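Long-range contacts in lipopolysaccharide biosynthesis protein wbpB (Thermus thermophilus, PDB 3O9Z), which is an NAD-dependent sugar dehydrogenase that probably oxidises a nucleotide-linked amino sugar on the way to 2,3-diacetamido-2,3-dideoxy-D-mannuronic acid: residues S80-L84 with E174-G178; V106-E110 with R289-R295; Y86-R90 with E111-L115. One frame throughout, in Å; residues are numbered along the deposited sequence.

Interaction 1: residues S80-L84 with E174-G178. With NAD (nicotinamide-adenine-dinucleotide), chain E.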
loop_
_atom_site.group_PDB
_atom_site.type_symbol
_atom_site.label_atom_id
_atom_site.label_comp_id
_atom_site.label_asym_id
_atom_site.label_seq_id
_atom_site.Cartn_x
_atom_site.Cartn_y
_atom_site.Cartn_z
ATOM N N SER A 80 5.154 -15.307 1.528
ATOM C CA SER A 80 4.611 -14.240 0.698
ATOM C C SER A 80 3.557 -14.771 -0.285
ATOM O O SER A 80 3.413 -16.012 -0.397
ATOM C CB SER A 80 5.761 -13.547 -0.036
ATOM O OG SER A 80 6.440 -14.572 -0.794
ATOM N N PRO A 81 2.832 -13.884 -1.001
ATOM C CA PRO A 81 1.902 -14.314 -2.070
ATOM C C PRO A 81 2.624 -15.139 -3.143
ATOM O O PRO A 81 3.857 -15.027 -3.315
ATOM C CB PRO A 81 1.400 -13.007 -2.675
ATOM C CG PRO A 81 1.442 -12.036 -1.463
ATOM C CD PRO A 81 2.733 -12.423 -0.774
ATOM N N ASN A 82 1.899 -16.048 -3.776
ATOM C CA ASN A 82 2.496 -17.120 -4.553
ATOM C C ASN A 82 3.405 -16.620 -5.636
ATOM O O ASN A 82 4.432 -17.300 -5.878
ATOM C CB ASN A 82 1.397 -18.005 -5.168
ATOM C CG ASN A 82 0.483 -18.604 -4.101
ATOM O OD1 ASN A 82 0.796 -18.641 -2.915
ATOM N ND2 ASN A 82 -0.657 -19.134 -4.573
ATOM N N HIS A 83 3.054 -15.544 -6.324
ATOM C CA HIS A 83 3.873 -15.084 -7.446
ATOM C C HIS A 83 5.227 -14.578 -6.973
ATOM O O HIS A 83 6.155 -14.480 -7.808
ATOM C CB HIS A 83 3.173 -13.999 -8.230
ATOM C CG HIS A 83 3.025 -12.715 -7.481
ATOM N ND1 HIS A 83 2.426 -12.622 -6.241
ATOM C CD2 HIS A 83 3.396 -11.457 -7.824
ATOM C CE1 HIS A 83 2.450 -11.361 -5.848
ATOM N NE2 HIS A 83 2.999 -10.631 -6.805
ATOM N N LEU A 84 5.354 -14.263 -5.693
ATOM C CA LEU A 84 6.640 -13.811 -5.183
ATOM C C LEU A 84 7.507 -14.974 -4.736
ATOM O O LEU A 84 8.694 -14.782 -4.385
ATOM C CB LEU A 84 6.414 -12.873 -3.970
ATOM C CG LEU A 84 6.006 -11.493 -4.464
ATOM C CD1 LEU A 84 5.234 -10.776 -3.320
ATOM C CD2 LEU A 84 7.272 -10.676 -4.823
ATOM N N GLU A 174 -5.379 -14.028 -10.422
ATOM C CA GLU A 174 -4.723 -15.227 -10.967
ATOM C C GLU A 174 -3.241 -15.006 -11.221
ATOM O O GLU A 174 -2.441 -15.931 -11.073
ATOM C CB GLU A 174 -5.431 -15.643 -12.251
ATOM C CG GLU A 174 -4.892 -16.991 -12.710
ATOM C CD GLU A 174 -5.557 -17.515 -13.958
ATOM O OE1 GLU A 174 -4.847 -17.736 -14.954
ATOM O OE2 GLU A 174 -6.764 -17.809 -13.926
ATOM N N ALA A 175 -2.851 -13.787 -11.567
ATOM C CA ALA A 175 -1.403 -13.555 -11.750
ATOM C C ALA A 175 -0.607 -13.698 -10.481
ATOM O O ALA A 175 0.597 -14.011 -10.524
ATOM C CB ALA A 175 -1.163 -12.185 -12.360
ATOM N N LYS A 176 -1.244 -13.422 -9.341
ATOM C CA LYS A 176 -0.592 -13.551 -8.062
ATOM C C LYS A 176 -0.706 -14.926 -7.423
ATOM O O LYS A 176 0.196 -15.386 -6.725
ATOM C CB LYS A 176 -1.045 -12.469 -7.058
ATOM C CG LYS A 176 -0.774 -11.054 -7.552
ATOM C CD LYS A 176 -0.993 -10.052 -6.421
ATOM C CE LYS A 176 -0.637 -8.667 -6.984
ATOM N NZ LYS A 176 -0.605 -7.696 -5.830
ATOM N N SER A 177 -1.877 -15.536 -7.631
ATOM C CA SER A 177 -2.167 -16.780 -6.919
ATOM C C SER A 177 -2.065 -18.069 -7.735
ATOM O O SER A 177 -1.934 -19.119 -7.127
ATOM C CB SER A 177 -3.584 -16.739 -6.301
ATOM O OG SER A 177 -4.534 -16.887 -7.318
ATOM N N GLY A 178 -2.175 -17.892 -9.042
ATOM C CA GLY A 178 -2.288 -19.017 -9.976
ATOM C C GLY A 178 -3.693 -19.554 -10.150
ATOM O O GLY A 178 -3.908 -20.462 -10.962
HETATM P PA NAD E . -1.749 -13.366 3.666
HETATM O O1A NAD E . -2.395 -13.505 4.993
HETATM O O2A NAD E . -2.348 -12.498 2.548
HETATM O O5B NAD E . -0.311 -12.854 4.072
HETATM C C5B NAD E . 0.528 -12.544 2.994
HETATM C C4B NAD E . 1.679 -11.656 3.525
HETATM O O4B NAD E . 2.689 -11.453 2.502
HETATM C C3B NAD E . 1.111 -10.241 3.826
HETATM O O3B NAD E . 1.385 -9.842 5.185
HETATM C C2B NAD E . 1.760 -9.327 2.772
HETATM O O2B NAD E . 1.991 -7.978 3.203
HETATM C C1B NAD E . 3.111 -10.089 2.631
HETATM N N9A NAD E . 3.808 -9.683 1.383
HETATM C C8A NAD E . 3.412 -9.101 0.217
HETATM N N7A NAD E . 4.454 -8.893 -0.585
HETATM C C5A NAD E . 5.583 -9.265 0.100
HETATM C C6A NAD E . 7.000 -9.267 -0.186
HETATM N N6A NAD E . 7.464 -8.755 -1.368
HETATM N N1A NAD E . 7.728 -9.775 0.802
HETATM C C2A NAD E . 7.367 -10.276 1.975
HETATM N N3A NAD E . 6.043 -10.259 2.278
HETATM C C4A NAD E . 5.204 -9.797 1.344
HETATM O O3 NAD E . -1.543 -14.827 3.047
HETATM P PN NAD E . -1.264 -16.214 3.711
HETATM O O1N NAD E . -2.581 -16.981 3.813
HETATM O O2N NAD E . -0.423 -16.042 4.945
HETATM O O5D NAD E . -0.506 -17.014 2.554
HETATM C C5D NAD E . 0.884 -16.811 2.555
HETATM C C4D NAD E . 1.482 -17.983 1.756
HETATM O O4D NAD E . 1.273 -19.151 2.581
HETATM C C3D NAD E . 0.853 -18.260 0.383
HETATM O O3D NAD E . 1.920 -18.831 -0.440
HETATM C C2D NAD E . -0.127 -19.395 0.722
HETATM O O2D NAD E . -0.356 -20.260 -0.379
HETATM C C1D NAD E . 0.511 -20.157 1.890
HETATM N N1N NAD E . -0.467 -20.817 2.754
HETATM C C2N NAD E . -0.290 -22.078 3.084
HETATM C C3N NAD E . -1.132 -22.801 3.904
HETATM C C7N NAD E . -0.806 -24.225 4.098
HETATM O O7N NAD E . 0.355 -24.664 3.947
HETATM N N7N NAD E . -1.810 -24.954 4.571
HETATM C C4N NAD E . -2.238 -22.124 4.436
HETATM C C5N NAD E . -2.350 -20.765 4.140
HETATM C C6N NAD E . -1.455 -20.097 3.308
#
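The amide of Asn82 bridges protein and cofactor: ND2 donates to Ser177 O at 2.9 Å, while OD1 accepts a hydrogen bond from the ribose hydroxyl O3D of NAD at 2.7 Å. Beside it, Pro81 CD packs 3.4 Å from NAD O4B. Ser177 O lies nearly in the amide plane (5° out of it), although the donor is tilted from the carbonyl plane of Ser177. With one donating and one accepting end, asparagine suits a place between a peptide carbonyl and a sugar hydroxyl. Asn183 OD1 also accepts from ND2, which helps to fix which way round the amide sits.

One residue on, His83 N makes a weak hydrogen bond to Lys176 O. The aliphatic part of Lys176 runs alongside the imidazole, its CG 3.8 Å from the ring centroid in a CH-pi contact over one face, and Leu84 CG lies over the opposite face. Chi1 of 68° sets the His83 ring between the backbone N and the carbonyl carbon, turned to Lys176; its NE2 then bonds Glu55 of the second subunit.

Behind these contacts, Gly178 ends the short helix 174-177 with positive phi, a conformation glycine adopts readily, and Ser177 OG bonds Lys171 O. The arrangement forms part of the NAD site of a Gfo/Idh/MocA-family enzyme, where a loop following a Rossmann strand meets the C-terminal alpha/beta domain beside the dinucleotide.

Interaction 2: residues V106-E110 with R289-R295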
loop_
_atom_site.group_PDB
_atom_site.type_symbol
_atom_site.label_atom_id
_atom_site.label_comp_id
_atom_site.label_asym_id
_atom_site.label_seq_id
_atom_site.Cartn_x
_atom_site.Cartn_y
_atom_site.Cartn_z
ATOM N N VAL A 106 6.390 -22.729 -6.712
ATOM C CA VAL A 106 6.342 -21.644 -7.669
ATOM C C VAL A 106 5.082 -21.805 -8.516
ATOM O O VAL A 106 4.351 -22.797 -8.325
ATOM C CB VAL A 106 7.583 -21.546 -8.591
ATOM C CG1 VAL A 106 8.877 -21.367 -7.761
ATOM C CG2 VAL A 106 7.703 -22.854 -9.470
ATOM N N LEU A 107 4.820 -20.865 -9.402
ATOM C CA LEU A 107 3.597 -20.871 -10.213
ATOM C C LEU A 107 3.754 -21.666 -11.496
ATOM O O LEU A 107 2.788 -22.198 -12.022
ATOM C CB LEU A 107 3.083 -19.456 -10.524
ATOM C CG LEU A 107 2.525 -18.689 -9.313
ATOM C CD1 LEU A 107 2.041 -17.307 -9.832
ATOM C CD2 LEU A 107 1.415 -19.613 -8.746
ATOM N N TRP A 108 4.957 -21.722 -12.076
ATOM C CA TRP A 108 5.114 -22.248 -13.450
ATOM C C TRP A 108 6.215 -23.304 -13.565
ATOM O O TRP A 108 7.269 -23.181 -12.975
ATOM C CB TRP A 108 5.454 -21.097 -14.400
ATOM C CG TRP A 108 4.387 -20.058 -14.463
ATOM C CD1 TRP A 108 4.344 -18.862 -13.779
ATOM C CD2 TRP A 108 3.185 -20.121 -15.237
ATOM N NE1 TRP A 108 3.191 -18.182 -14.106
ATOM C CE2 TRP A 108 2.457 -18.930 -14.988
ATOM C CE3 TRP A 108 2.649 -21.050 -16.131
ATOM C CZ2 TRP A 108 1.236 -18.659 -15.610
ATOM C CZ3 TRP A 108 1.405 -20.786 -16.719
ATOM C CH2 TRP A 108 0.726 -19.600 -16.469
ATOM N N PRO A 109 6.015 -24.303 -14.447
ATOM C CA PRO A 109 7.124 -25.210 -14.771
ATOM C C PRO A 109 8.407 -24.507 -15.271
ATOM O O PRO A 109 9.453 -25.008 -14.909
ATOM C CB PRO A 109 6.544 -26.110 -15.880
ATOM C CG PRO A 109 5.025 -26.114 -15.553
ATOM C CD PRO A 109 4.751 -24.672 -15.115
ATOM N N GLU A 110 8.303 -23.403 -16.003
ATOM C CA GLU A 110 9.518 -22.696 -16.481
ATOM C C GLU A 110 10.309 -22.193 -15.268
ATOM O O GLU A 110 11.542 -22.208 -15.257
ATOM C CB GLU A 110 9.119 -21.538 -17.371
ATOM C CG GLU A 110 10.262 -20.704 -17.946
ATOM C CD GLU A 110 9.737 -19.551 -18.772
ATOM O OE1 GLU A 110 10.468 -18.552 -18.952
ATOM O OE2 GLU A 110 8.578 -19.651 -19.235
ATOM N N ARG A 289 3.005 -28.617 -12.599
ATOM C CA ARG A 289 2.725 -28.787 -14.018
ATOM C C ARG A 289 1.225 -28.983 -14.275
ATOM O O ARG A 289 0.645 -28.355 -15.141
ATOM C CB ARG A 289 3.539 -29.968 -14.555
ATOM C CG ARG A 289 3.296 -30.185 -16.024
ATOM C CD ARG A 289 3.981 -31.486 -16.484
ATOM N NE ARG A 289 3.273 -32.707 -16.052
ATOM C CZ ARG A 289 2.334 -33.304 -16.772
ATOM N NH1 ARG A 289 1.939 -32.792 -17.933
ATOM N NH2 ARG A 289 1.742 -34.373 -16.257
ATOM N N VAL A 290 0.590 -29.805 -13.434
ATOM C CA VAL A 290 -0.852 -30.000 -13.531
ATOM C C VAL A 290 -1.678 -28.739 -13.273
ATOM O O VAL A 290 -2.547 -28.323 -14.051
ATOM C CB VAL A 290 -1.319 -31.091 -12.549
ATOM C CG1 VAL A 290 -2.832 -31.231 -12.590
ATOM C CG2 VAL A 290 -0.645 -32.418 -12.867
ATOM N N ALA A 291 -1.324 -28.063 -12.178
ATOM C CA ALA A 291 -2.027 -26.843 -11.865
ATOM C C ALA A 291 -1.870 -25.765 -12.929
ATOM O O ALA A 291 -2.819 -25.030 -13.281
ATOM C CB ALA A 291 -1.617 -26.331 -10.482
ATOM N N ALA A 292 -0.649 -25.690 -13.461
ATOM C CA ALA A 292 -0.437 -24.680 -14.507
ATOM C C ALA A 292 -1.232 -24.953 -15.795
ATOM O O ALA A 292 -1.833 -24.029 -16.368
ATOM C CB ALA A 292 1.070 -24.577 -14.819
ATOM N N LEU A 293 -1.306 -26.232 -16.179
ATOM C CA LEU A 293 -2.127 -26.647 -17.323
ATOM C C LEU A 293 -3.565 -26.200 -17.168
ATOM O O LEU A 293 -4.213 -25.703 -18.099
ATOM C CB LEU A 293 -2.106 -28.166 -17.474
ATOM C CG LEU A 293 -0.892 -28.900 -18.023
ATOM C CD1 LEU A 293 -1.055 -30.414 -17.928
ATOM C CD2 LEU A 293 -0.719 -28.441 -19.482
ATOM N N LEU A 294 -4.068 -26.397 -15.947
ATOM C CA LEU A 294 -5.448 -26.078 -15.628
ATOM C C LEU A 294 -5.815 -24.597 -15.750
ATOM O O LEU A 294 -7.002 -24.252 -15.799
ATOM C CB LEU A 294 -5.760 -26.607 -14.223
ATOM C CG LEU A 294 -6.014 -28.112 -14.125
ATOM C CD1 LEU A 294 -6.088 -28.570 -12.654
ATOM C CD2 LEU A 294 -7.331 -28.445 -14.878
ATOM N N ARG A 295 -4.834 -23.689 -15.769
ATOM C CA ARG A 295 -5.192 -22.280 -15.983
ATOM C C ARG A 295 -5.780 -21.958 -17.340
ATOM O O ARG A 295 -6.550 -21.013 -17.495
ATOM C CB ARG A 295 -4.004 -21.334 -15.724
ATOM C CG ARG A 295 -3.459 -21.480 -14.330
ATOM C CD ARG A 295 -2.210 -20.620 -14.043
ATOM N NE ARG A 295 -1.708 -21.100 -12.786
ATOM C CZ ARG A 295 -0.445 -21.426 -12.531
ATOM N NH1 ARG A 295 0.517 -21.185 -13.458
ATOM N NH2 ARG A 295 -0.107 -21.949 -11.374
#
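Leu107 O is gripped by both terminal nitrogens of Arg295, NH1 at 2.9 Å and NH2 at 3.0 Å. This end-on fork joins the loop that leads into helix 109-122 of the Rossmann fold to the end of helix 281-294, which comes from the far end of the chain. The two bonds are not alike: NH2 lies in the carbonyl plane on a lone pair of Leu107 O, whereas NH1 stands above that plane, 44° out of it. The oxygen itself is almost exactly in the guanidinium plane.

Arginine fits here because its flat, charged end can serve several partners together. NH1 also sits over the centre of the Trp108 six-membered ring in a cation-pi contact, with CZ 4.4 Å from the centroid, and the ring and guanidinium planes are 79° apart, so it is the edge of the guanidinium that meets the indole face. Chi1 of -58° and an extended chain from CG to NE carry the group back past the preceding turn, where Ala292 CA lies over one of its faces. NE bonds Gly178 O, and NH2 has a second acceptor in Thr182 OG1. A leucine in place of Arg295 would probably take away the two arginine donors from Leu107 O and leave the Trp108 face without its cation.

Next to the fork, Trp108 takes the N-cap position of helix 109-122. The rest of the packing is apolar: Pro109, which needs no NH partner in the first turn, presses its ring on helix 281-294; the small Ala292 lets it come near, with Pro109 CD 3.7 Å from Ala292 CB, and Pro109 CG rests 3.8 Å from Arg289 CA.

Interaction 3: residues Y86-R90 with E111-L115. With NAD (nicotinamide-adenine-dinucleotide), chain E.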
loop_
_atom_site.group_PDB
_atom_site.type_symbol
_atom_site.label_atom_id
_atom_site.label_comp_id
_atom_site.label_asym_id
_atom_site.label_seq_id
_atom_site.Cartn_x
_atom_site.Cartn_y
_atom_site.Cartn_z
ATOM N N TYR A 86 8.836 -17.498 -6.517
ATOM C CA TYR A 86 9.970 -17.690 -7.464
ATOM C C TYR A 86 11.046 -16.593 -7.232
ATOM O O TYR A 86 12.217 -16.988 -7.011
ATOM C CB TYR A 86 9.457 -17.698 -8.912
ATOM C CG TYR A 86 10.592 -17.678 -9.923
ATOM C CD1 TYR A 86 11.408 -18.788 -10.036
ATOM C CD2 TYR A 86 10.763 -16.603 -10.771
ATOM C CE1 TYR A 86 12.444 -18.798 -10.971
ATOM C CE2 TYR A 86 11.804 -16.599 -11.727
ATOM C CZ TYR A 86 12.580 -17.739 -11.809
ATOM O OH TYR A 86 13.603 -17.796 -12.766
ATOM N N PRO A 87 10.680 -15.281 -7.324
ATOM C CA PRO A 87 11.779 -14.292 -7.215
ATOM C C PRO A 87 12.387 -14.240 -5.830
ATOM O O PRO A 87 13.546 -13.777 -5.715
ATOM C CB PRO A 87 11.161 -12.980 -7.682
ATOM C CG PRO A 87 9.659 -13.193 -7.372
ATOM C CD PRO A 87 9.432 -14.651 -7.787
ATOM N N GLN A 88 11.652 -14.601 -4.767
ATOM C CA GLN A 88 12.212 -14.671 -3.429
ATOM C C GLN A 88 13.127 -15.863 -3.195
ATOM O O GLN A 88 14.094 -15.802 -2.447
ATOM C CB GLN A 88 11.180 -14.521 -2.275
ATOM C CG GLN A 88 10.521 -13.156 -2.333
ATOM C CD GLN A 88 9.629 -12.875 -1.160
ATOM O OE1 GLN A 88 9.066 -13.767 -0.536
ATOM N NE2 GLN A 88 9.572 -11.584 -0.828
ATOM N N ILE A 89 12.789 -16.976 -3.860
ATOM C CA ILE A 89 13.718 -18.099 -3.913
ATOM C C ILE A 89 14.954 -17.687 -4.749
ATOM O O ILE A 89 16.053 -17.966 -4.269
ATOM C CB ILE A 89 13.032 -19.297 -4.574
ATOM C CG1 ILE A 89 11.921 -19.892 -3.680
ATOM C CG2 ILE A 89 14.103 -20.357 -4.902
ATOM C CD1 ILE A 89 10.886 -20.690 -4.522
ATOM N N ARG A 90 14.818 -16.909 -5.818
ATOM C CA ARG A 90 16.029 -16.452 -6.562
ATOM C C ARG A 90 16.853 -15.578 -5.595
ATOM O O ARG A 90 18.094 -15.612 -5.623
ATOM C CB ARG A 90 15.632 -15.616 -7.771
ATOM C CG ARG A 90 14.946 -16.451 -8.853
ATOM C CD ARG A 90 15.879 -17.062 -9.833
ATOM N NE ARG A 90 16.751 -16.080 -10.479
ATOM C CZ ARG A 90 16.562 -15.559 -11.692
ATOM N NH1 ARG A 90 17.452 -14.703 -12.176
ATOM N NH2 ARG A 90 15.537 -15.886 -12.477
ATOM N N GLU A 111 9.610 -21.825 -14.185
ATOM C CA GLU A 111 10.275 -21.355 -12.971
ATOM C C GLU A 111 10.985 -22.514 -12.269
ATOM O O GLU A 111 12.114 -22.376 -11.785
ATOM C CB GLU A 111 9.277 -20.637 -12.020
ATOM C CG GLU A 111 8.754 -19.360 -12.650
ATOM C CD GLU A 111 7.588 -18.751 -11.892
ATOM O OE1 GLU A 111 6.841 -19.526 -11.270
ATOM O OE2 GLU A 111 7.493 -17.501 -11.881
ATOM N N ILE A 112 10.355 -23.698 -12.200
ATOM C CA ILE A 112 10.990 -24.893 -11.677
ATOM C C ILE A 112 12.292 -25.157 -12.490
ATOM O O ILE A 112 13.313 -25.403 -11.830
ATOM C CB ILE A 112 10.061 -26.146 -11.784
ATOM C CG1 ILE A 112 8.874 -26.033 -10.801
ATOM C CG2 ILE A 112 10.863 -27.411 -11.548
ATOM C CD1 ILE A 112 9.199 -26.223 -9.352
ATOM N N ALA A 113 12.218 -25.059 -13.822
ATOM C CA ALA A 113 13.387 -25.358 -14.677
ATOM C C ALA A 113 14.516 -24.350 -14.419
ATOM O O ALA A 113 15.694 -24.737 -14.333
ATOM C CB ALA A 113 12.986 -25.369 -16.123
ATOM N N ARG A 114 14.183 -23.073 -14.267
ATOM C CA ARG A 114 15.205 -22.067 -14.052
ATOM C C ARG A 114 15.785 -22.247 -12.668
ATOM O O ARG A 114 17.006 -22.094 -12.463
ATOM C CB ARG A 114 14.646 -20.654 -14.246
ATOM C CG ARG A 114 14.100 -20.249 -15.594
ATOM C CD ARG A 114 15.162 -20.038 -16.667
ATOM N NE ARG A 114 14.582 -20.236 -18.000
ATOM C CZ ARG A 114 15.212 -19.998 -19.149
ATOM N NH1 ARG A 114 16.458 -19.541 -19.148
ATOM N NH2 ARG A 114 14.593 -20.213 -20.303
ATOM N N LEU A 115 14.965 -22.569 -11.659
ATOM C CA LEU A 115 15.455 -22.897 -10.337
ATOM C C LEU A 115 16.409 -24.073 -10.254
ATOM O O LEU A 115 17.390 -24.010 -9.528
ATOM C CB LEU A 115 14.326 -22.980 -9.278
ATOM C CG LEU A 115 13.481 -21.748 -8.973
ATOM C CD1 LEU A 115 12.530 -22.200 -7.818
ATOM C CD2 LEU A 115 14.424 -20.615 -8.491
HETATM P PA NAD E . -1.749 -13.366 3.666
HETATM O O1A NAD E . -2.395 -13.505 4.993
HETATM O O2A NAD E . -2.348 -12.498 2.548
HETATM O O5B NAD E . -0.311 -12.854 4.072
HETATM C C5B NAD E . 0.528 -12.544 2.994
HETATM C C4B NAD E . 1.679 -11.656 3.525
HETATM O O4B NAD E . 2.689 -11.453 2.502
HETATM C C3B NAD E . 1.111 -10.241 3.826
HETATM O O3B NAD E . 1.385 -9.842 5.185
HETATM C C2B NAD E . 1.760 -9.327 2.772
HETATM O O2B NAD E . 1.991 -7.978 3.203
HETATM C C1B NAD E . 3.111 -10.089 2.631
HETATM N N9A NAD E . 3.808 -9.683 1.383
HETATM C C8A NAD E . 3.412 -9.101 0.217
HETATM N N7A NAD E . 4.454 -8.893 -0.585
HETATM C C5A NAD E . 5.583 -9.265 0.100
HETATM C C6A NAD E . 7.000 -9.267 -0.186
HETATM N N6A NAD E . 7.464 -8.755 -1.368
HETATM N N1A NAD E . 7.728 -9.775 0.802
HETATM C C2A NAD E . 7.367 -10.276 1.975
HETATM N N3A NAD E . 6.043 -10.259 2.278
HETATM C C4A NAD E . 5.204 -9.797 1.344
HETATM O O3 NAD E . -1.543 -14.827 3.047
HETATM P PN NAD E . -1.264 -16.214 3.711
HETATM O O1N NAD E . -2.581 -16.981 3.813
HETATM O O2N NAD E . -0.423 -16.042 4.945
HETATM O O5D NAD E . -0.506 -17.014 2.554
HETATM C C5D NAD E . 0.884 -16.811 2.555
HETATM C C4D NAD E . 1.482 -17.983 1.756
HETATM O O4D NAD E . 1.273 -19.151 2.581
HETATM C C3D NAD E . 0.853 -18.260 0.383
HETATM O O3D NAD E . 1.920 -18.831 -0.440
HETATM C C2D NAD E . -0.127 -19.395 0.722
HETATM O O2D NAD E . -0.356 -20.260 -0.379
HETATM C C1D NAD E . 0.511 -20.157 1.890
HETATM N N1N NAD E . -0.467 -20.817 2.754
HETATM C C2N NAD E . -0.290 -22.078 3.084
HETATM C C3N NAD E . -1.132 -22.801 3.904
HETATM C C7N NAD E . -0.806 -24.225 4.098
HETATM O O7N NAD E . 0.355 -24.664 3.947
HETATM N N7N NAD E . -1.810 -24.954 4.571
HETATM C C4N NAD E . -2.238 -22.124 4.436
HETATM C C5N NAD E . -2.350 -20.765 4.140
HETATM C C6N NAD E . -1.455 -20.097 3.308
#
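Tyr86 lays its ring against the side chain of Glu111, and this face contact is the tight part. Glu111 CG sits over the centre of the ring, 3.7 Å from the centroid, as a CH-pi contact, and Glu111 CB comes to 3.4 Å from Tyr86 CD1. The carboxylate continues over the same residue, its plane 22° from that of the ring. Chi1 of 171° puts the Tyr86 ring opposite its own backbone N and swings it across to helix 109-122. A glutamate suits this place because its methylenes can pack on the ring while OE1 bonds the backbone N of Trp108, at the start of its own helix.

Leu115, one turn further along, continues the packing in the buried part. Its CD2 fits between Tyr86 CE1, at 3.7 Å, and Ile89 CG2, at 3.6 Å; the leucine and isoleucine side chains cross at about a right angle. Arg90, also buried, is bent at chi2 and chi3, folds its CG over the second face of the Tyr86 ring and donates from NH2 to Tyr86 OH at 2.7 Å. The same guanidinium forms salt bridges with Glu64 and Asp65 of the second subunit, which probably helps to steady the tyrosine next to the subunit interface.

The solvent side is looser. There the Tyr86 hydroxyl meets the first carbons of Arg114, CB at 3.4 Å from OH and CG a little farther, and Arg114, an exposed residue, leads its guanidinium away.

The two short helical segments run almost parallel, 4° apart with axes 11.0 Å from each other, as expected of successive helices on one side of a Rossmann sheet. Ile89 packs down on strands 75-78 and 98-101, whereas Ile112 faces helix 281-294.

In the fold
From the N terminus, the chain leaves strand 75-78 through 80-84, the first half of interaction 1, and runs straight into helix 85-94. Interaction 3 closes a short loop there, around strand 98-101, and is nested inside the much longer loop that interaction 1 closes at 174-178. Interaction 2 starts at 106-110 within that loop and closes only at 289-295, so it crosses both others. They also touch: Leu107 packs on His83, Ser80 meets Gln88, and Val106 packs on Tyr86 and Leu115. Interaction 3 joins two Rossmann helices, interaction 1 ties the loop after strand 75-78 to the C-terminal domain beside NAD, and interaction 2 ties the start of helix 109-122 to helix 281-294.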